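Local coordinates for protein LBCATS-a (Synthetic construct, PDB 5EY5) that probably serves as the alpha subunit of a tryptophan synthase, a TIM barrel expected to split indole-3-glycerol phosphate into indole and glyceraldehyde 3-phosphate, at residues 74-78 / 79-83; 129-133 / 134-138; 230-233 / 234-237. One frame throughout, in Å; residues are numbered along the deposited sequence.

How the contacts relate
All three contacts belong to one TIM barrel and follow one another in series along the chain, each at a place where a helix starts. Contact 1 joins the turn after helix 62-73 to the start of helix 78-91, contact 2 lies between strand 125-127 and helix 137-146, and contact 3 leads from strand 229-232 into helix 234-241. Their centres are about 24 Å (1 and 2), 21 Å (1 and 3) and 24 Å (2 and 3) apart, and none touches another. Contacts 2 and 3 lie on opposite sides of the chain's centre. Three helix starts are thus built differently for three settings: a helix-to-helix turn, a surface facing a partner protein, and a buried phosphate site.

Contact 1. Residues 74-78 / 79-83; sequences SGTTL and DKVFE
Lys80 reaches back along the chain to Gly75, and its NZ donates a 2.8 Å hydrogen bond to Gly75 O, approaching with a 30° tilt from the carbonyl plane. Its CG stands anti to the carbonyl carbon (chi1 -78°), and beyond CG the chain is fully extended, so that the methylenes pass obliquely across Thr77, with CG 3.4 Å from Thr77 OG1. That hydroxyl occupies the position between its own backbone N and carbonyl carbon (chi1 64°), from which Thr77 OG1 turns toward the first turn of the helix and accepts from Lys80 N at 3.2 Å. Thr77 sits at the N-cap of helix 78-91, and this is its capping bond. Its carbonyl is used as well: Val81 N donates to Thr77 O at 3.1 Å, and Lys80 N adds a weak bond to the same oxygen. The next bond of the helix, from Phe82 N to Leu78 O at 2.9 Å, is almost straight.

The apolar side is carried by methyl groups, with Thr76 CG2 meeting Val81 CG2 at 3.6 Å, while the hydroxyl of Thr76 points the other way and bonds to Ala71 O. The side chains of Leu78 and Phe82 barely graze each other; Leu78 leans on Phe114 of helix 111-121, and the Phe82 ring meets that of Phe99. Gly75, with positive phi, is the C-prime residue of the Schellman motif that ends helix 62-73. The polar chemistry implies that one short turn serves two helices: Thr77 caps helix 78-91, while the ammonium group of Lys80 satisfies Gly75 O, just past the end of helix 62-73, and probably pins the turn between them.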
# COMPACT_ATOMS: atom_id res chain seq x y z
N SER A 74 -32.15 -18.41 19.83
CA SER A 74 -33.05 -19.39 20.42
C SER A 74 -33.92 -20.09 19.37
O SER A 74 -34.83 -20.83 19.74
CB SER A 74 -33.95 -18.74 21.49
OG SER A 74 -35.02 -18.02 20.88
N GLY A 75 -33.65 -19.87 18.09
CA GLY A 75 -34.30 -20.61 17.02
C GLY A 75 -35.60 -20.03 16.50
O GLY A 75 -36.29 -20.70 15.73
N THR A 76 -35.94 -18.81 16.88
CA THR A 76 -37.23 -18.24 16.50
C THR A 76 -37.35 -18.15 14.98
O THR A 76 -36.44 -17.65 14.31
CB THR A 76 -37.39 -16.86 17.14
OG1 THR A 76 -37.30 -17.00 18.56
CG2 THR A 76 -38.74 -16.20 16.78
N THR A 77 -38.46 -18.65 14.45
CA THR A 77 -38.80 -18.48 13.04
C THR A 77 -40.23 -17.97 12.94
O THR A 77 -40.99 -18.01 13.91
CB THR A 77 -38.69 -19.80 12.26
OG1 THR A 77 -39.65 -20.73 12.77
CG2 THR A 77 -37.27 -20.39 12.35
N LEU A 78 -40.59 -17.49 11.75
CA LEU A 78 -41.97 -17.07 11.51
C LEU A 78 -42.94 -18.19 11.84
O LEU A 78 -43.90 -18.00 12.60
CB LEU A 78 -42.15 -16.62 10.06
CG LEU A 78 -42.06 -15.12 9.82
CD1 LEU A 78 -42.34 -14.82 8.36
CD2 LEU A 78 -43.06 -14.41 10.73
N ASP A 79 -42.70 -19.37 11.28
CA ASP A 79 -43.58 -20.51 11.54
C ASP A 79 -43.75 -20.79 13.03
O ASP A 79 -44.83 -21.19 13.46
CB ASP A 79 -43.04 -21.77 10.84
CG ASP A 79 -43.34 -21.78 9.35
OD1 ASP A 79 -44.46 -21.39 8.96
OD2 ASP A 79 -42.46 -22.19 8.56
N LYS A 80 -42.70 -20.57 13.83
CA LYS A 80 -42.78 -20.85 15.26
C LYS A 80 -43.60 -19.78 16.00
O LYS A 80 -44.31 -20.09 16.97
CB LYS A 80 -41.38 -20.95 15.86
CG LYS A 80 -40.68 -22.29 15.58
CD LYS A 80 -39.21 -22.25 15.97
CE LYS A 80 -38.49 -23.53 15.57
NZ LYS A 80 -37.01 -23.40 15.71
N VAL A 81 -43.52 -18.53 15.58
CA VAL A 81 -44.34 -17.51 16.22
C VAL A 81 -45.81 -17.71 15.84
O VAL A 81 -46.71 -17.56 16.68
CB VAL A 81 -43.83 -16.10 15.86
CG1 VAL A 81 -44.51 -15.02 16.74
CG2 VAL A 81 -42.31 -16.05 16.05
N PHE A 82 -46.07 -18.12 14.59
CA PHE A 82 -47.42 -18.50 14.18
C PHE A 82 -48.00 -19.59 15.07
O PHE A 82 -49.15 -19.53 15.50
CB PHE A 82 -47.42 -18.95 12.72
CG PHE A 82 -47.42 -17.82 11.73
CD1 PHE A 82 -48.23 -16.72 11.91
CD2 PHE A 82 -46.62 -17.88 10.60
CE1 PHE A 82 -48.24 -15.69 10.99
CE2 PHE A 82 -46.63 -16.85 9.67
CZ PHE A 82 -47.42 -15.75 9.87
N GLU A 83 -47.21 -20.64 15.34
CA GLU A 83 -47.71 -21.72 16.19
C GLU A 83 -47.98 -21.21 17.60
O GLU A 83 -48.94 -21.62 18.25
CB GLU A 83 -46.72 -22.88 16.22

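Contact 2. Residues 129-133 / 134-138; sequences PDLPP and EEAAD
A chi1 of -170° sets CG of Leu131 opposite its backbone N, and the branch at CG then carries the two methyls to different neighbours: CD2 rests on Ala136 CB at 3.7 Å, and CD1 lies 3.7 Å from Glu135 CB. Glu134 is folded at chi2 (86°), which brings its carboxylate back over the prolines, with OE2 3.4 Å from Pro132 CB. The other oxygen, OE1, forms a salt bridge to Arg162 of helix 160-169. Glu135 is also bent at chi2; its CG runs alongside the Pro132 ring, 3.8 Å from Pro132 CG. The carboxylate of Glu135 leads off to the chain of another protein and forms a salt bridge with a basic side chain there.

The backbone beneath is held by two overlapping turns. Glu135 N bonds to Pro132 O at 2.9 Å, and Ala136 N bonds to Pro133 O at 2.9 Å. An alanine in place of Leu131 would remove both methyls and would probably leave a gap beside Ala136, as well as costing the partner protein's aromatic side chain a neighbour. Pro132 and Pro133 together lead into Ala136, the N-cap of helix 137-146. This is a beta-alpha loop of a TIM barrel, joining strand 125-127 to the following helix, and it also forms part of an interface consistent with docking of a tryptophan synthase beta chain.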
# COMPACT_ATOMS: atom_id res chain seq x y z
N PRO A 129 -41.45 -2.12 9.33
CA PRO A 129 -40.74 -0.85 9.48
C PRO A 129 -40.01 -0.38 8.22
O PRO A 129 -39.88 0.83 8.03
CB PRO A 129 -39.79 -1.11 10.65
CG PRO A 129 -40.49 -2.19 11.46
CD PRO A 129 -41.13 -3.07 10.42
N ASP A 130 -39.52 -1.27 7.35
CA ASP A 130 -38.79 -0.80 6.17
C ASP A 130 -39.61 -0.82 4.89
O ASP A 130 -39.05 -0.92 3.79
CB ASP A 130 -37.50 -1.62 5.98
CG ASP A 130 -37.74 -3.12 6.03
OD1 ASP A 130 -38.89 -3.55 6.30
OD2 ASP A 130 -36.76 -3.88 5.83
N LEU A 131 -40.94 -0.69 4.98
CA LEU A 131 -41.82 -0.78 3.81
C LEU A 131 -42.69 0.47 3.67
O LEU A 131 -43.78 0.54 4.26
CB LEU A 131 -42.70 -2.03 3.89
CG LEU A 131 -43.49 -2.37 2.62
CD1 LEU A 131 -42.56 -2.74 1.48
CD2 LEU A 131 -44.52 -3.46 2.87
N PRO A 132 -42.27 1.46 2.89
CA PRO A 132 -43.13 2.62 2.66
C PRO A 132 -44.30 2.27 1.75
O PRO A 132 -44.24 1.28 1.01
CB PRO A 132 -42.19 3.65 2.01
CG PRO A 132 -41.08 2.86 1.45
CD PRO A 132 -40.92 1.65 2.34
N PRO A 133 -45.38 3.04 1.82
CA PRO A 133 -46.49 2.85 0.86
C PRO A 133 -46.06 2.62 -0.59
O PRO A 133 -46.62 1.73 -1.24
CB PRO A 133 -47.28 4.16 1.01
CG PRO A 133 -47.18 4.43 2.50
CD PRO A 133 -45.75 4.00 2.88
N GLU A 134 -45.08 3.37 -1.11
CA GLU A 134 -44.73 3.21 -2.52
C GLU A 134 -44.23 1.80 -2.84
O GLU A 134 -44.29 1.39 -4.00
CB GLU A 134 -43.70 4.26 -2.94
CG GLU A 134 -44.02 5.68 -2.47
CD GLU A 134 -43.50 5.95 -1.06
OE1 GLU A 134 -42.46 6.64 -0.94
OE2 GLU A 134 -44.11 5.47 -0.09
N GLU A 135 -43.76 1.06 -1.84
CA GLU A 135 -43.29 -0.31 -2.03
C GLU A 135 -44.27 -1.34 -1.48
O GLU A 135 -44.00 -2.55 -1.59
CB GLU A 135 -41.93 -0.50 -1.36
CG GLU A 135 -40.93 0.61 -1.59
CD GLU A 135 -40.38 0.61 -3.00
OE1 GLU A 135 -40.86 -0.21 -3.81
OE2 GLU A 135 -39.48 1.42 -3.29
N ALA A 136 -45.37 -0.91 -0.87
CA ALA A 136 -46.26 -1.81 -0.14
C ALA A 136 -47.46 -2.28 -0.95
O ALA A 136 -48.36 -2.90 -0.39
CB ALA A 136 -46.74 -1.13 1.14
N ALA A 137 -47.50 -2.02 -2.26
CA ALA A 137 -48.68 -2.37 -3.04
C ALA A 137 -49.04 -3.85 -2.90
O ALA A 137 -50.21 -4.20 -2.72
CB ALA A 137 -48.48 -1.99 -4.51
N ASP A 138 -48.04 -4.74 -3.00
CA ASP A 138 -48.32 -6.18 -2.96
C ASP A 138 -48.83 -6.61 -1.58
O ASP A 138 -49.86 -7.29 -1.47
CB ASP A 138 -47.07 -6.98 -3.33
CG ASP A 138 -46.72 -6.90 -4.81
OD1 ASP A 138 -45.57 -7.24 -5.17
OD2 ASP A 138 -47.59 -6.50 -5.63

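Contact 3. Residues 230-233 / 234-237; sequences VIVG and SAIV. With G3P (sn-glycerol-3-phosphate), chain E.
Phosphate oxygen O4P of sn-glycerol-3-phosphate is gripped twice by Ser234, by the backbone N at 2.6 Å and by the hydroxyl OG at 2.7 Å. The serine can do both because its OG stands beside its own backbone N, anti to the carbonyl carbon (chi1 -80°), so that the N-H and the hydroxyl face the same oxygen. A second phosphate oxygen, O3P, accepts from Gly233 N at 3.0 Å, and Ser234 N adds a weak, longer bond to it. Two consecutive amides thus share the phosphate.

These amides come at the start of helix 234-241, with Gly233 as the N-cap, and the helix dipole would be expected to reinforce their pull on the anion. This is the standard phosphate-binding motif of many TIM barrels, in which a late strand turns into a short helix, and here Gly184 and Gly213 supply further backbone N-H groups to the ligand. At Gly233 a CB would run into C2 of the ligand's glycerol, so the lack of a side chain fits the site. Gly233 O turns to the helix, taking a nearly straight bond from Val237 N at 2.9 Å and a weak one from Ile236 N.

Strand 229-232 alternates its side chains. Ile231 faces the ligand, with CG2 3.3 Å from the O1 hydroxyl of sn-glycerol-3-phosphate. Val232 points to the other side, where CG1 touches Ile236 CG1 at 3.9 Å, the two side chains crossing at about a right angle, and also meets the Ala235 methyl. Both Ala235 and Ile236 continue onto Phe256 of helix 249-263, which covers this outer face, while Ser234 and Val237 lean on Thr63 of helix 62-73.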
# COMPACT_ATOMS: atom_id res chain seq x y z
N VAL A 230 -50.69 4.34 23.35
CA VAL A 230 -49.30 4.52 23.73
C VAL A 230 -48.59 3.20 23.49
O VAL A 230 -49.02 2.17 24.02
CB VAL A 230 -49.16 4.92 25.21
CG1 VAL A 230 -47.70 5.13 25.56
CG2 VAL A 230 -49.99 6.16 25.50
N ILE A 231 -47.50 3.23 22.73
CA ILE A 231 -46.72 2.03 22.46
C ILE A 231 -45.43 2.09 23.27
O ILE A 231 -44.72 3.09 23.25
CB ILE A 231 -46.39 1.90 20.97
CG1 ILE A 231 -47.68 1.93 20.13
CG2 ILE A 231 -45.58 0.63 20.74
CD1 ILE A 231 -47.46 2.26 18.68
N VAL A 232 -45.13 0.99 23.96
CA VAL A 232 -43.93 0.85 24.77
C VAL A 232 -43.26 -0.47 24.43
O VAL A 232 -43.85 -1.53 24.63
CB VAL A 232 -44.24 0.87 26.27
CG1 VAL A 232 -42.94 0.66 27.05
CG2 VAL A 232 -44.96 2.15 26.67
N GLY A 233 -41.99 -0.41 24.02
CA GLY A 233 -41.28 -1.62 23.69
C GLY A 233 -39.97 -1.73 24.45
O GLY A 233 -39.85 -2.57 25.36
N SER A 234 -39.00 -0.88 24.09
CA SER A 234 -37.67 -1.02 24.67
C SER A 234 -37.72 -1.13 26.19
O SER A 234 -37.03 -1.96 26.78
CB SER A 234 -36.79 0.15 24.23
OG SER A 234 -36.30 -0.09 22.92
N ALA A 235 -38.55 -0.31 26.83
CA ALA A 235 -38.54 -0.32 28.29
C ALA A 235 -39.00 -1.67 28.85
O ALA A 235 -38.54 -2.08 29.91
CB ALA A 235 -39.42 0.81 28.83
N ILE A 236 -39.91 -2.35 28.15
CA ILE A 236 -40.37 -3.66 28.62
C ILE A 236 -39.33 -4.72 28.31
O ILE A 236 -39.08 -5.62 29.12
CB ILE A 236 -41.72 -4.01 27.97
CG1 ILE A 236 -42.80 -3.03 28.39
CG2 ILE A 236 -42.09 -5.48 28.31
CD1 ILE A 236 -44.11 -3.21 27.63
N VAL A 237 -38.73 -4.63 27.12
CA VAL A 237 -37.68 -5.56 26.74
C VAL A 237 -36.49 -5.47 27.69
O VAL A 237 -35.82 -6.47 27.94
CB VAL A 237 -37.25 -5.29 25.29
CG1 VAL A 237 -35.99 -6.05 24.98
CG2 VAL A 237 -38.37 -5.68 24.34
O1 G3P E . -43.41 -0.59 18.52
C1 G3P E . -42.02 -0.52 18.44
C2 G3P E . -41.40 -0.34 19.82
O2 G3P E . -40.05 -0.68 19.71
C3 G3P E . -41.60 1.10 20.35
O1P G3P E . -40.39 1.81 20.41
O4P G3P E . -38.77 0.48 21.88
O2P G3P E . -38.53 2.98 21.86
O3P G3P E . -40.45 1.98 22.98
P G3P E . -39.51 1.81 21.82